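Local coordinates for protein BT_4661 (Bacteroides thetaiotaomicron, PDB 4AK2) that binds heparin and heparan sulphate through this C-terminal ligand-binding domain at the bacterial surface, probably helping the gut bacterium to capture these glycans for use, at residues A[110-115]-A[271-276]; A[155-160]-A[207-212]; A[161-166]-A[248-253]. All blocks are in the same frame, centred on the assembly; numbering follows the deposited sequence.

Contact 1 (A[110-115]-A[271-276])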
loop_
_atom_site.group_PDB
_atom_site.type_symbol
_atom_site.label_atom_id
_atom_site.label_comp_id
_atom_site.label_asym_id
_atom_site.label_seq_id
_atom_site.Cartn_x
_atom_site.Cartn_y
_atom_site.Cartn_z
ATOM N N PRO A 110 3.653 -1.675 9.667
ATOM C CA PRO A 110 4.084 -0.905 8.494
ATOM C C PRO A 110 3.844 0.606 8.644
ATOM O O PRO A 110 2.875 1.045 9.359
ATOM C CB PRO A 110 3.193 -1.458 7.379
ATOM C CG PRO A 110 1.904 -1.797 8.116
ATOM C CD PRO A 110 2.340 -2.338 9.466
ATOM N N VAL A 111 4.647 1.414 7.967
ATOM C CA VAL A 111 4.414 2.817 7.716
ATOM C C VAL A 111 4.558 3.049 6.222
ATOM O O VAL A 111 5.548 2.562 5.623
ATOM C CB VAL A 111 5.327 3.751 8.547
ATOM C CG1 VAL A 111 5.032 5.228 8.252
ATOM C CG2 VAL A 111 5.215 3.424 10.026
ATOM N N PHE A 112 3.669 3.796 5.605
ATOM C CA PHE A 112 3.621 3.988 4.188
ATOM C C PHE A 112 3.869 5.430 3.802
ATOM O O PHE A 112 3.562 6.365 4.568
ATOM C CB PHE A 112 2.261 3.557 3.668
ATOM C CG PHE A 112 1.919 2.115 3.934
ATOM C CD1 PHE A 112 1.273 1.753 5.119
ATOM C CD2 PHE A 112 2.124 1.119 2.978
ATOM C CE1 PHE A 112 0.895 0.450 5.352
ATOM C CE2 PHE A 112 1.767 -0.199 3.227
ATOM C CZ PHE A 112 1.091 -0.544 4.411
ATOM N N PHE A 113 4.415 5.604 2.600
ATOM C CA PHE A 113 4.749 6.911 2.041
ATOM C C PHE A 113 4.284 7.052 0.628
ATOM O O PHE A 113 4.334 6.093 -0.125
ATOM C CB PHE A 113 6.280 7.159 2.104
ATOM C CG PHE A 113 6.796 7.225 3.492
ATOM C CD1 PHE A 113 7.138 6.052 4.180
ATOM C CD2 PHE A 113 6.949 8.451 4.135
ATOM C CE1 PHE A 113 7.587 6.098 5.524
ATOM C CE2 PHE A 113 7.391 8.518 5.473
ATOM C CZ PHE A 113 7.739 7.341 6.162
ATOM N N HIS A 114 3.824 8.250 0.269
ATOM C CA HIS A 114 3.475 8.555 -1.127
ATOM C C HIS A 114 4.136 9.824 -1.526
ATOM O O HIS A 114 3.953 10.874 -0.887
ATOM C CB HIS A 114 1.951 8.749 -1.289
ATOM C CG HIS A 114 1.553 9.137 -2.716
ATOM N ND1 HIS A 114 0.805 10.223 -3.017
ATOM C CD2 HIS A 114 1.884 8.539 -3.933
ATOM C CE1 HIS A 114 0.628 10.297 -4.349
ATOM N NE2 HIS A 114 1.302 9.284 -4.917
ATOM N N PHE A 115 4.940 9.782 -2.585
ATOM C CA PHE A 115 5.598 10.980 -3.140
ATOM C C PHE A 115 4.706 11.413 -4.299
ATOM O O PHE A 115 4.756 10.819 -5.383
ATOM C CB PHE A 115 7.039 10.696 -3.537
ATOM C CG PHE A 115 7.906 11.917 -3.758
ATOM C CD1 PHE A 115 7.402 13.237 -3.804
ATOM C CD2 PHE A 115 9.279 11.725 -3.907
ATOM C CE1 PHE A 115 8.259 14.333 -3.987
ATOM C CE2 PHE A 115 10.136 12.802 -4.106
ATOM C CZ PHE A 115 9.623 14.100 -4.142
ATOM N N PRO A 271 0.261 4.921 -7.147
ATOM C CA PRO A 271 -0.311 5.860 -6.164
ATOM C C PRO A 271 -0.992 5.209 -4.960
ATOM O O PRO A 271 -1.476 5.942 -4.068
ATOM C CB PRO A 271 -1.349 6.597 -7.042
ATOM C CG PRO A 271 -1.898 5.495 -7.937
ATOM C CD PRO A 271 -0.609 4.730 -8.333
ATOM N N ILE A 272 -1.093 3.894 -4.941
ATOM C CA ILE A 272 -1.913 3.245 -3.894
ATOM C C ILE A 272 -1.297 1.920 -3.448
ATOM O O ILE A 272 -0.870 1.109 -4.270
ATOM C CB ILE A 272 -3.383 3.076 -4.369
ATOM C CG1 ILE A 272 -4.306 2.585 -3.230
ATOM C CG2 ILE A 272 -3.508 2.142 -5.562
ATOM C CD1 ILE A 272 -5.799 2.643 -3.570
ATOM N N PHE A 273 -1.306 1.713 -2.147
ATOM C CA PHE A 273 -0.959 0.436 -1.566
ATOM C C PHE A 273 -2.200 -0.281 -1.076
ATOM O O PHE A 273 -3.091 0.390 -0.495
ATOM C CB PHE A 273 0.006 0.621 -0.372
ATOM C CG PHE A 273 1.398 0.088 -0.590
ATOM C CD1 PHE A 273 1.632 -1.284 -0.585
ATOM C CD2 PHE A 273 2.441 0.979 -0.692
ATOM C CE1 PHE A 273 2.917 -1.784 -0.776
ATOM C CE2 PHE A 273 3.748 0.507 -0.858
ATOM C CZ PHE A 273 3.972 -0.876 -0.878
ATOM N N ILE A 274 -2.351 -1.563 -1.328
ATOM C CA ILE A 274 -3.467 -2.332 -0.803
ATOM C C ILE A 274 -2.949 -3.172 0.368
ATOM O O ILE A 274 -1.982 -3.929 0.231
ATOM C CB ILE A 274 -4.035 -3.319 -1.862
ATOM C CG1 ILE A 274 -4.325 -2.641 -3.202
ATOM C CG2 ILE A 274 -5.249 -4.058 -1.286
ATOM C CD1 ILE A 274 -5.108 -1.376 -3.160
ATOM N N TRP A 275 -3.542 -3.025 1.551
ATOM C CA TRP A 275 -3.132 -3.751 2.726
ATOM C C TRP A 275 -4.204 -4.723 3.105
ATOM O O TRP A 275 -5.321 -4.278 3.534
ATOM C CB TRP A 275 -2.768 -2.798 3.861
ATOM C CG TRP A 275 -2.352 -3.429 5.157
ATOM C CD1 TRP A 275 -2.178 -4.768 5.465
ATOM C CD2 TRP A 275 -2.071 -2.704 6.384
ATOM N NE1 TRP A 275 -1.792 -4.913 6.799
ATOM C CE2 TRP A 275 -1.724 -3.701 7.392
ATOM C CE3 TRP A 275 -2.096 -1.356 6.742
ATOM C CZ2 TRP A 275 -1.425 -3.341 8.703
ATOM C CZ3 TRP A 275 -1.784 -0.997 8.044
ATOM C CH2 TRP A 275 -1.446 -1.975 9.010
ATOM N N PHE A 276 -4.006 -6.013 2.938
ATOM C CA PHE A 276 -4.949 -7.079 3.257
ATOM C C PHE A 276 -4.765 -7.519 4.687
ATOM O O PHE A 276 -3.676 -7.852 5.132
ATOM C CB PHE A 276 -4.675 -8.324 2.381
ATOM C CG PHE A 276 -4.643 -8.042 0.906
ATOM C CD1 PHE A 276 -5.790 -8.119 0.100
ATOM C CD2 PHE A 276 -3.422 -7.753 0.275
ATOM C CE1 PHE A 276 -5.745 -7.881 -1.256
ATOM C CE2 PHE A 276 -3.380 -7.505 -1.084
ATOM C CZ PHE A 276 -4.529 -7.565 -1.860
#
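P110 lays its ring against the indole of W275, and this is the tight end of the contact. CG of P110 comes to 3.5 Å from CH2 of W275, over the face of the six-membered ring and 21° off its normal, a CH-pi contact. The CG of W275 stands anti to the backbone N (chi1 179°), and P110 and F112 both meet the ring that follows. W275 is nonetheless partly exposed, with F280 edge-to-face against it. F112 fits between two partners: its CE1 lies 3.8 Å from CE3 of W275, while its other flank, CD2 and CE2, sits over one face of F273, CD2 to CD2 at 3.7 Å. Both aromatic pairs are oblique, the two phenyl planes being 59° apart. An alanine in place of W275 would probably open a gap beside P110 CG and F112 CE1, leaving the F112 ring freer to turn.

The other end is buried but looser. H114 and P271 have their CA atoms only 6.9 Å apart, yet NE2 of H114 gets no nearer than 4.0 Å to P271, at its CA, and ND1 turns to R29 for a hydrogen bond. The strand axes run antiparallel 10.0 Å apart, with side chains and no backbone pairing between them: an aromatic cluster at the interface of two beta sheets packed face to face.

Contact 2 (A[155-160]-A[207-212])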
loop_
_atom_site.group_PDB
_atom_site.type_symbol
_atom_site.label_atom_id
_atom_site.label_comp_id
_atom_site.label_asym_id
_atom_site.label_seq_id
_atom_site.Cartn_x
_atom_site.Cartn_y
_atom_site.Cartn_z
ATOM N N THR A 155 -13.603 11.216 -19.597
ATOM C CA THR A 155 -12.686 10.674 -20.600
ATOM C C THR A 155 -11.415 10.084 -19.954
ATOM O O THR A 155 -10.490 9.655 -20.654
ATOM C CB THR A 155 -12.260 11.760 -21.626
ATOM O OG1 THR A 155 -11.670 12.871 -20.943
ATOM C CG2 THR A 155 -13.413 12.237 -22.553
ATOM N N PHE A 156 -11.354 10.056 -18.626
ATOM C CA PHE A 156 -10.194 9.489 -17.927
ATOM C C PHE A 156 -10.360 7.973 -17.868
ATOM O O PHE A 156 -11.467 7.474 -17.652
ATOM C CB PHE A 156 -10.119 10.081 -16.525
ATOM C CG PHE A 156 -8.808 9.854 -15.816
ATOM C CD1 PHE A 156 -7.650 10.514 -16.249
ATOM C CD2 PHE A 156 -8.723 9.003 -14.697
ATOM C CE1 PHE A 156 -6.453 10.339 -15.576
ATOM C CE2 PHE A 156 -7.507 8.839 -14.018
ATOM C CZ PHE A 156 -6.373 9.511 -14.474
ATOM N N ARG A 157 -9.268 7.245 -18.119
ATOM C CA ARG A 157 -9.231 5.780 -17.943
ATOM C C ARG A 157 -7.986 5.416 -17.152
ATOM O O ARG A 157 -6.948 6.049 -17.329
ATOM C CB ARG A 157 -9.240 5.024 -19.299
ATOM C CG ARG A 157 -10.464 5.326 -20.171
ATOM C CD ARG A 157 -11.800 4.819 -19.596
ATOM N NE ARG A 157 -12.895 5.076 -20.522
ATOM C CZ ARG A 157 -13.556 6.213 -20.603
ATOM N NH1 ARG A 157 -13.295 7.213 -19.767
ATOM N NH2 ARG A 157 -14.533 6.322 -21.496
ATOM N N LEU A 158 -8.083 4.410 -16.287
ATOM C CA LEU A 158 -7.038 4.130 -15.288
ATOM C C LEU A 158 -6.985 2.621 -15.042
ATOM O O LEU A 158 -8.013 1.994 -14.828
ATOM C CB LEU A 158 -7.430 4.865 -13.991
ATOM C CG LEU A 158 -6.362 4.847 -12.886
ATOM C CD1 LEU A 158 -5.140 5.700 -13.283
ATOM C CD2 LEU A 158 -6.933 5.390 -11.596
ATOM N N ASP A 159 -5.806 2.003 -15.161
ATOM C CA ASP A 159 -5.740 0.541 -15.037
ATOM C C ASP A 159 -4.392 0.067 -14.560
ATOM O O ASP A 159 -3.372 0.621 -14.995
ATOM C CB ASP A 159 -6.040 -0.081 -16.406
ATOM C CG ASP A 159 -6.595 -1.481 -16.355
ATOM O OD1 ASP A 159 -7.320 -1.812 -15.403
ATOM O OD2 ASP A 159 -6.334 -2.279 -17.303
ATOM N N TYR A 160 -4.367 -0.935 -13.685
ATOM C CA TYR A 160 -3.087 -1.583 -13.366
ATOM C C TYR A 160 -2.434 -2.083 -14.640
ATOM O O TYR A 160 -3.079 -2.477 -15.610
ATOM C CB TYR A 160 -3.309 -2.725 -12.392
ATOM C CG TYR A 160 -3.469 -2.310 -10.932
ATOM C CD1 TYR A 160 -2.360 -2.175 -10.115
ATOM C CD2 TYR A 160 -4.744 -2.076 -10.362
ATOM C CE1 TYR A 160 -2.456 -1.818 -8.771
ATOM C CE2 TYR A 160 -4.840 -1.726 -9.051
ATOM C CZ TYR A 160 -3.747 -1.607 -8.245
ATOM O OH TYR A 160 -3.893 -1.291 -6.905
ATOM N N SER A 207 -6.740 -6.170 -13.980
ATOM C CA SER A 207 -7.121 -5.247 -15.029
ATOM C C SER A 207 -8.631 -5.172 -15.305
ATOM O O SER A 207 -9.274 -6.179 -15.508
ATOM C CB SER A 207 -6.390 -5.625 -16.348
ATOM O OG SER A 207 -6.900 -4.845 -17.440
ATOM N N TYR A 208 -9.150 -3.949 -15.320
ATOM C CA TYR A 208 -10.503 -3.710 -15.803
ATOM C C TYR A 208 -10.617 -4.083 -17.286
ATOM O O TYR A 208 -11.548 -4.778 -17.706
ATOM C CB TYR A 208 -10.871 -2.238 -15.614
ATOM C CG TYR A 208 -12.179 -1.879 -16.318
ATOM C CD1 TYR A 208 -13.395 -2.003 -15.669
ATOM C CD2 TYR A 208 -12.174 -1.420 -17.649
ATOM C CE1 TYR A 208 -14.578 -1.702 -16.323
ATOM C CE2 TYR A 208 -13.359 -1.117 -18.314
ATOM C CZ TYR A 208 -14.554 -1.258 -17.656
ATOM O OH TYR A 208 -15.745 -0.938 -18.327
ATOM N N PHE A 209 -9.695 -3.576 -18.091
ATOM C CA PHE A 209 -9.807 -3.738 -19.543
ATOM C C PHE A 209 -9.694 -5.189 -20.015
ATOM O O PHE A 209 -10.274 -5.534 -21.055
ATOM C CB PHE A 209 -8.826 -2.797 -20.251
ATOM C CG PHE A 209 -9.254 -1.369 -20.123
ATOM C CD1 PHE A 209 -10.242 -0.862 -20.952
ATOM C CD2 PHE A 209 -8.732 -0.555 -19.106
ATOM C CE1 PHE A 209 -10.699 0.437 -20.757
ATOM C CE2 PHE A 209 -9.187 0.740 -18.916
ATOM C CZ PHE A 209 -10.153 1.241 -19.761
ATOM N N GLU A 210 -9.074 -6.039 -19.198
ATOM C CA GLU A 210 -8.941 -7.470 -19.521
ATOM C C GLU A 210 -10.041 -8.334 -18.916
ATOM O O GLU A 210 -10.033 -9.549 -19.106
ATOM C CB GLU A 210 -7.556 -7.990 -19.098
ATOM C CG GLU A 210 -6.429 -7.197 -19.701
ATOM C CD GLU A 210 -6.168 -7.554 -21.147
ATOM O OE1 GLU A 210 -6.585 -8.619 -21.613
ATOM O OE2 GLU A 210 -5.567 -6.726 -21.830
ATOM N N ASN A 211 -10.992 -7.708 -18.189
ATOM C CA ASN A 211 -12.041 -8.426 -17.468
ATOM C C ASN A 211 -13.407 -7.767 -17.620
ATOM O O ASN A 211 -14.251 -7.969 -16.757
ATOM C CB ASN A 211 -11.682 -8.570 -15.993
ATOM C CG ASN A 211 -10.522 -9.524 -15.775
ATOM O OD1 ASN A 211 -10.691 -10.739 -15.865
ATOM N ND2 ASN A 211 -9.343 -8.974 -15.479
ATOM N N THR A 212 -13.633 -7.019 -18.705
ATOM C CA THR A 212 -14.807 -6.182 -18.795
ATOM C C THR A 212 -16.089 -6.991 -18.687
ATOM O O THR A 212 -17.071 -6.465 -18.192
ATOM C CB THR A 212 -14.850 -5.384 -20.088
ATOM O OG1 THR A 212 -14.822 -6.281 -21.201
ATOM C CG2 THR A 212 -13.672 -4.422 -20.211
#
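Strand 157-160 brings D159 up to S207 and Y208, where a loop folds into a type I beta turn from Y208 to N211, closed by N211 N donating to Y208 O. S207 leads into the turn with an ST motif, its OG accepting from E210 N at 3.0 Å. The same OG is the donor to D159 OD2, 2.6 Å away, so the hydroxyl is engaged as donor and acceptor at once. The other carboxylate oxygen, OD1, receives Y208 N at 2.8 Å. Both bonds use syn lone pairs, and together they fix the rotation of the carboxylate and tie the strand to the start of the turn. D159 CG is anti to its backbone N (chi1 -155°), which sends the group out to the loop.

R203 makes salt bridges with D159 OD2 and with E210 OE2; it would be expected to offset the repulsion of these two acids and to favour their ionised forms. Because the backbone N of R203 hydrogen-bonds the bound glycan, D159 is plausibly a second-shell residue that steadies this side of the pocket.

F209 packs along the flank of the contact. Its CD2 edge lies 3.5 Å from D159 OD2, the carboxylate and ring planes being 81° apart, and its CZ meets the aliphatic part of R157, 3.9 Å from CB. The R157 guanidinium is nearly coplanar with this ring, not stacked on it, while Y208 CD2 sits over the centre of one F209 face. Deeper in the loop, N211 ND2 donates almost straight (171°) to S207 O at 2.8 Å, in the plane of the carbonyl.

Contact 3 (A[161-166]-A[248-253]). With NA (sodium ion), chain C; SGN (2-deoxy-6-O-sulfo-2-(sulfoamino)-alpha-D-glucopyranose), chain B; IDS (2-O-sulfo-alpha-L-idopyranuronic acid), chain D; IDS (2-O-sulfo-alpha-L-idopyranuronic acid), chain E.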
loop_
_atom_site.group_PDB
_atom_site.type_symbol
_atom_site.label_atom_id
_atom_site.label_comp_id
_atom_site.label_asym_id
_atom_site.label_seq_id
_atom_site.Cartn_x
_atom_site.Cartn_y
_atom_site.Cartn_z
ATOM N N ARG A 161 -1.098 -2.119 -14.573
ATOM C CA ARG A 161 -0.259 -2.431 -15.776
ATOM C C ARG A 161 0.897 -3.395 -15.557
ATOM O O ARG A 161 1.080 -4.319 -16.381
ATOM C CB ARG A 161 0.252 -1.146 -16.440
ATOM C CG ARG A 161 1.121 -1.332 -17.706
ATOM C CD ARG A 161 0.374 -2.113 -18.788
ATOM N NE ARG A 161 1.189 -2.267 -19.997
ATOM C CZ ARG A 161 2.100 -3.222 -20.163
ATOM N NH1 ARG A 161 2.339 -4.118 -19.194
ATOM N NH2 ARG A 161 2.817 -3.252 -21.278
ATOM N N ARG A 162 1.742 -3.132 -14.564
ATOM C CA ARG A 162 3.060 -3.803 -14.482
ATOM C C ARG A 162 3.606 -3.547 -13.087
ATOM O O ARG A 162 3.011 -2.783 -12.309
ATOM C CB ARG A 162 4.049 -3.253 -15.537
ATOM C CG ARG A 162 4.315 -1.775 -15.462
ATOM C CD ARG A 162 5.509 -1.299 -16.291
ATOM N NE ARG A 162 5.322 -1.450 -17.743
ATOM C CZ ARG A 162 4.709 -0.592 -18.552
ATOM N NH1 ARG A 162 4.043 0.465 -18.048
ATOM N NH2 ARG A 162 4.693 -0.816 -19.868
ATOM N N ASP A 163 4.747 -4.143 -12.767
ATOM C CA ASP A 163 5.544 -3.843 -11.591
ATOM C C ASP A 163 4.702 -4.071 -10.319
ATOM O O ASP A 163 4.515 -3.146 -9.504
ATOM C CB ASP A 163 6.149 -2.429 -11.664
ATOM C CG ASP A 163 7.136 -2.250 -12.816
ATOM O OD1 ASP A 163 7.664 -3.249 -13.307
ATOM O OD2 ASP A 163 7.319 -1.097 -13.181
ATOM N N PHE A 164 4.258 -5.304 -10.150
ATOM C CA PHE A 164 3.492 -5.709 -8.987
ATOM C C PHE A 164 4.446 -6.283 -7.955
ATOM O O PHE A 164 5.355 -7.061 -8.284
ATOM C CB PHE A 164 2.451 -6.754 -9.364
ATOM C CG PHE A 164 1.474 -6.302 -10.407
ATOM C CD1 PHE A 164 0.305 -5.661 -10.042
ATOM C CD2 PHE A 164 1.720 -6.524 -11.770
ATOM C CE1 PHE A 164 -0.596 -5.250 -10.995
ATOM C CE2 PHE A 164 0.824 -6.114 -12.738
ATOM C CZ PHE A 164 -0.337 -5.461 -12.359
ATOM N N PHE A 165 4.279 -5.893 -6.697
ATOM C CA PHE A 165 5.132 -6.354 -5.595
ATOM C C PHE A 165 4.210 -6.699 -4.424
ATOM O O PHE A 165 3.195 -5.965 -4.173
ATOM C CB PHE A 165 6.056 -5.276 -5.063
ATOM C CG PHE A 165 7.076 -4.758 -6.071
ATOM C CD1 PHE A 165 6.679 -3.849 -7.085
ATOM C CD2 PHE A 165 8.437 -5.101 -5.975
ATOM C CE1 PHE A 165 7.584 -3.328 -7.987
ATOM C CE2 PHE A 165 9.342 -4.554 -6.882
ATOM C CZ PHE A 165 8.920 -3.685 -7.884
ATOM N N TYR A 166 4.543 -7.706 -3.648
ATOM C CA TYR A 166 3.792 -8.042 -2.461
ATOM C C TYR A 166 4.692 -8.210 -1.273
ATOM O O TYR A 166 5.768 -8.879 -1.375
ATOM C CB TYR A 166 3.009 -9.354 -2.680
ATOM C CG TYR A 166 2.156 -9.762 -1.505
ATOM C CD1 TYR A 166 0.854 -9.285 -1.393
ATOM C CD2 TYR A 166 2.627 -10.630 -0.534
ATOM C CE1 TYR A 166 0.054 -9.645 -0.332
ATOM C CE2 TYR A 166 1.853 -11.006 0.553
ATOM C CZ TYR A 166 0.544 -10.483 0.639
ATOM O OH TYR A 166 -0.339 -10.814 1.657
ATOM N N ILE A 248 1.585 -3.465 -4.031
ATOM C CA ILE A 248 1.677 -2.271 -4.859
ATOM C C ILE A 248 1.848 -2.666 -6.325
ATOM O O ILE A 248 2.561 -3.672 -6.586
ATOM C CB ILE A 248 2.744 -1.300 -4.347
ATOM C CG1 ILE A 248 2.780 -0.023 -5.182
ATOM C CG2 ILE A 248 4.146 -1.967 -4.338
ATOM C CD1 ILE A 248 3.651 1.075 -4.580
ATOM N N GLY A 249 1.230 -1.950 -7.245
ATOM C CA GLY A 249 1.439 -2.154 -8.711
ATOM C C GLY A 249 1.438 -0.843 -9.399
ATOM O O GLY A 249 0.846 0.129 -8.940
ATOM N N GLN A 250 2.114 -0.739 -10.553
ATOM C CA GLN A 250 2.030 0.433 -11.385
ATOM C C GLN A 250 0.694 0.486 -12.083
ATOM O O GLN A 250 0.197 -0.533 -12.604
ATOM C CB GLN A 250 3.179 0.439 -12.433
ATOM C CG GLN A 250 3.223 1.775 -13.136
ATOM C CD GLN A 250 4.143 1.727 -14.350
ATOM O OE1 GLN A 250 3.678 1.387 -15.438
ATOM N NE2 GLN A 250 5.457 1.996 -14.146
ATOM N N ILE A 251 0.157 1.710 -12.115
ATOM C CA ILE A 251 -1.137 2.006 -12.747
ATOM C C ILE A 251 -0.889 3.032 -13.873
ATOM O O ILE A 251 -0.063 3.944 -13.716
ATOM C CB ILE A 251 -2.146 2.553 -11.694
ATOM C CG1 ILE A 251 -2.433 1.482 -10.646
ATOM C CG2 ILE A 251 -3.446 3.002 -12.349
ATOM C CD1 ILE A 251 -3.151 2.033 -9.396
ATOM N N THR A 252 -1.516 2.816 -15.024
ATOM C CA THR A 252 -1.370 3.741 -16.138
ATOM C C THR A 252 -2.687 4.442 -16.407
ATOM O O THR A 252 -3.771 3.927 -16.048
ATOM C CB THR A 252 -0.859 3.045 -17.412
ATOM O OG1 THR A 252 -1.767 2.021 -17.810
ATOM C CG2 THR A 252 0.518 2.429 -17.129
ATOM N N TYR A 253 -2.634 5.599 -17.043
ATOM C CA TYR A 253 -3.879 6.327 -17.343
ATOM C C TYR A 253 -3.827 6.869 -18.751
ATOM O O TYR A 253 -2.761 6.955 -19.373
ATOM C CB TYR A 253 -4.157 7.453 -16.337
ATOM C CG TYR A 253 -3.094 8.529 -16.282
ATOM C CD1 TYR A 253 -3.097 9.585 -17.208
ATOM C CD2 TYR A 253 -2.155 8.553 -15.250
ATOM C CE1 TYR A 253 -2.144 10.590 -17.151
ATOM C CE2 TYR A 253 -1.185 9.549 -15.190
ATOM C CZ TYR A 253 -1.215 10.582 -16.113
ATOM O OH TYR A 253 -0.277 11.574 -16.031
HETATM NA NA NA C . 4.914 -0.396 -8.824
HETATM C C1 SGN B . 2.723 -9.035 -20.918
HETATM C C2 SGN B . 2.903 -7.579 -20.480
HETATM C C3 SGN B . 4.303 -7.112 -20.896
HETATM C C4 SGN B . 5.366 -8.065 -20.379
HETATM C C5 SGN B . 5.104 -9.504 -20.836
HETATM C C6 SGN B . 6.060 -10.464 -20.119
HETATM N N2 SGN B . 1.840 -6.763 -21.054
HETATM O O1 SGN B . 2.643 -9.128 -22.337
HETATM O O3 SGN B . 4.496 -5.814 -20.332
HETATM O O4 SGN B . 6.625 -7.738 -20.991
HETATM O O5 SGN B . 3.784 -9.839 -20.404
HETATM O O6 SGN B . 5.848 -11.788 -20.574
HETATM S S1 SGN B . 0.373 -6.674 -20.436
HETATM O O1S SGN B . -0.219 -5.439 -20.900
HETATM O O2S SGN B . -0.445 -7.812 -20.767
HETATM O O3S SGN B . 0.567 -6.640 -18.884
HETATM S S2 SGN B . 6.571 -12.957 -19.880
HETATM O O4S SGN B . 8.005 -12.858 -20.150
HETATM O O5S SGN B . 5.964 -14.313 -20.580
HETATM O O6S SGN B . 6.186 -12.949 -18.462
HETATM C C1 IDS D . 7.654 -7.306 -20.084
HETATM C C2 IDS D . 8.999 -7.376 -20.827
HETATM C C3 IDS D . 9.185 -6.255 -21.860
HETATM C C4 IDS D . 8.780 -4.874 -21.333
HETATM C C5 IDS D . 7.382 -4.974 -20.704
HETATM C C6 IDS D . 6.845 -3.696 -20.115
HETATM O O2 IDS D . 10.059 -7.294 -19.862
HETATM O O3 IDS D . 8.446 -6.538 -23.050
HETATM O O4 IDS D . 9.708 -4.420 -20.340
HETATM O O5 IDS D . 7.413 -5.966 -19.658
HETATM O O6A IDS D . 6.607 -2.722 -20.862
HETATM O O6B IDS D . 6.683 -3.677 -18.868
HETATM S S IDS D . 10.629 -8.569 -19.143
HETATM O O1S IDS D . 11.567 -8.151 -18.097
HETATM O O2S IDS D . 9.468 -9.298 -18.594
HETATM O O3S IDS D . 11.265 -9.303 -20.241
HETATM C C1 IDS E . 10.811 0.164 -17.204
HETATM C C2 IDS E . 9.785 0.705 -16.243
HETATM C C3 IDS E . 9.875 0.123 -14.808
HETATM C C4 IDS E . 11.312 0.085 -14.308
HETATM C C5 IDS E . 12.151 -0.633 -15.373
HETATM C C6 IDS E . 13.556 -0.878 -14.915
HETATM O O2 IDS E . 9.864 2.137 -16.280
HETATM O O3 IDS E . 9.338 -1.207 -14.822
HETATM O O4 IDS E . 11.737 1.440 -14.120
HETATM O O5 IDS E . 12.092 0.114 -16.593
HETATM O O6A IDS E . 13.698 -1.555 -13.873
HETATM O O6B IDS E . 14.510 -0.413 -15.563
HETATM S S IDS E . 8.689 3.026 -15.858
HETATM O O1S IDS E . 8.932 4.284 -16.576
HETATM O O2S IDS E . 7.465 2.334 -16.275
HETATM O O3S IDS E . 8.775 3.171 -14.374
HETATM O O HOH W 1 6.855 0.968 -11.374
HETATM O O HOH W 2 6.712 0.630 -7.305
#
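OD2 of D163 is gripped by two groups: the O3 hydroxyl of IDS of chain E donates to it at 2.6 Å, and water 1, 2.8 Å away, probably donates too, though it has more acceptors in reach than protons; it accepts weakly from NE2 of Q250. That NE2 gives its main bond to the sulphate oxygen O2S of the same sugar, 2.9 Å away. CG of Q250 is anti to the backbone N (chi1 -170°) and the chain runs extended beyond it, carrying the amide out beside R162, whose NH1 reaches Q250 OE1 at 2.8 Å. Along the remaining edge of R162, NE and NH2 bond to the carboxylate oxygens O6B and O6A of IDS of chain D, NE to O6B at 2.8 Å.

R161 reaches SGN O3 with NH1 (3.0 Å) and NH2, and gives NE to Q261 O. O1S, of the SGN N-sulpho group, lies over one face of its guanidinium and R162 NH2 over the other, so the anionic sugars probably offset the repulsion between the arginines. In this glycan pocket R162 thus pairs with a carboxylate, while R161 and D163 meet O3 hydroxyls and Q250 a sulphate. D163 O (2.9 Å), water 2 and S270 hold a sodium ion.

Behind the site, F165 N donates to I248 O at 2.8 Å. Strand 241-254 runs between strands 163-168 and 268-276, while F164 meets W192 of helix 187-195.

Overall arrangement
Contact 1 joins the four-stranded sheet, through strand 105-115, to the larger mixed sheet that holds strand 268-276. Contact 3 lies within the larger sheet, where strand 241-254 pairs with 157-161, 163-168 and 268-276; contact 2 ties strand 157-161 to the loop 207-212. Centres of contacts 1 and 3 are about 13 Å apart, as are those of 2 and 3; 1 and 2 are about 21 Å apart. Contacts 2 and 3 are nested along the chain inside the loop closed by contact 1, and they cross each other. I248 packs on F273, and D159 O meets T252 N; contact 3, which supplies four residues of the glycan pocket, lies between the other two.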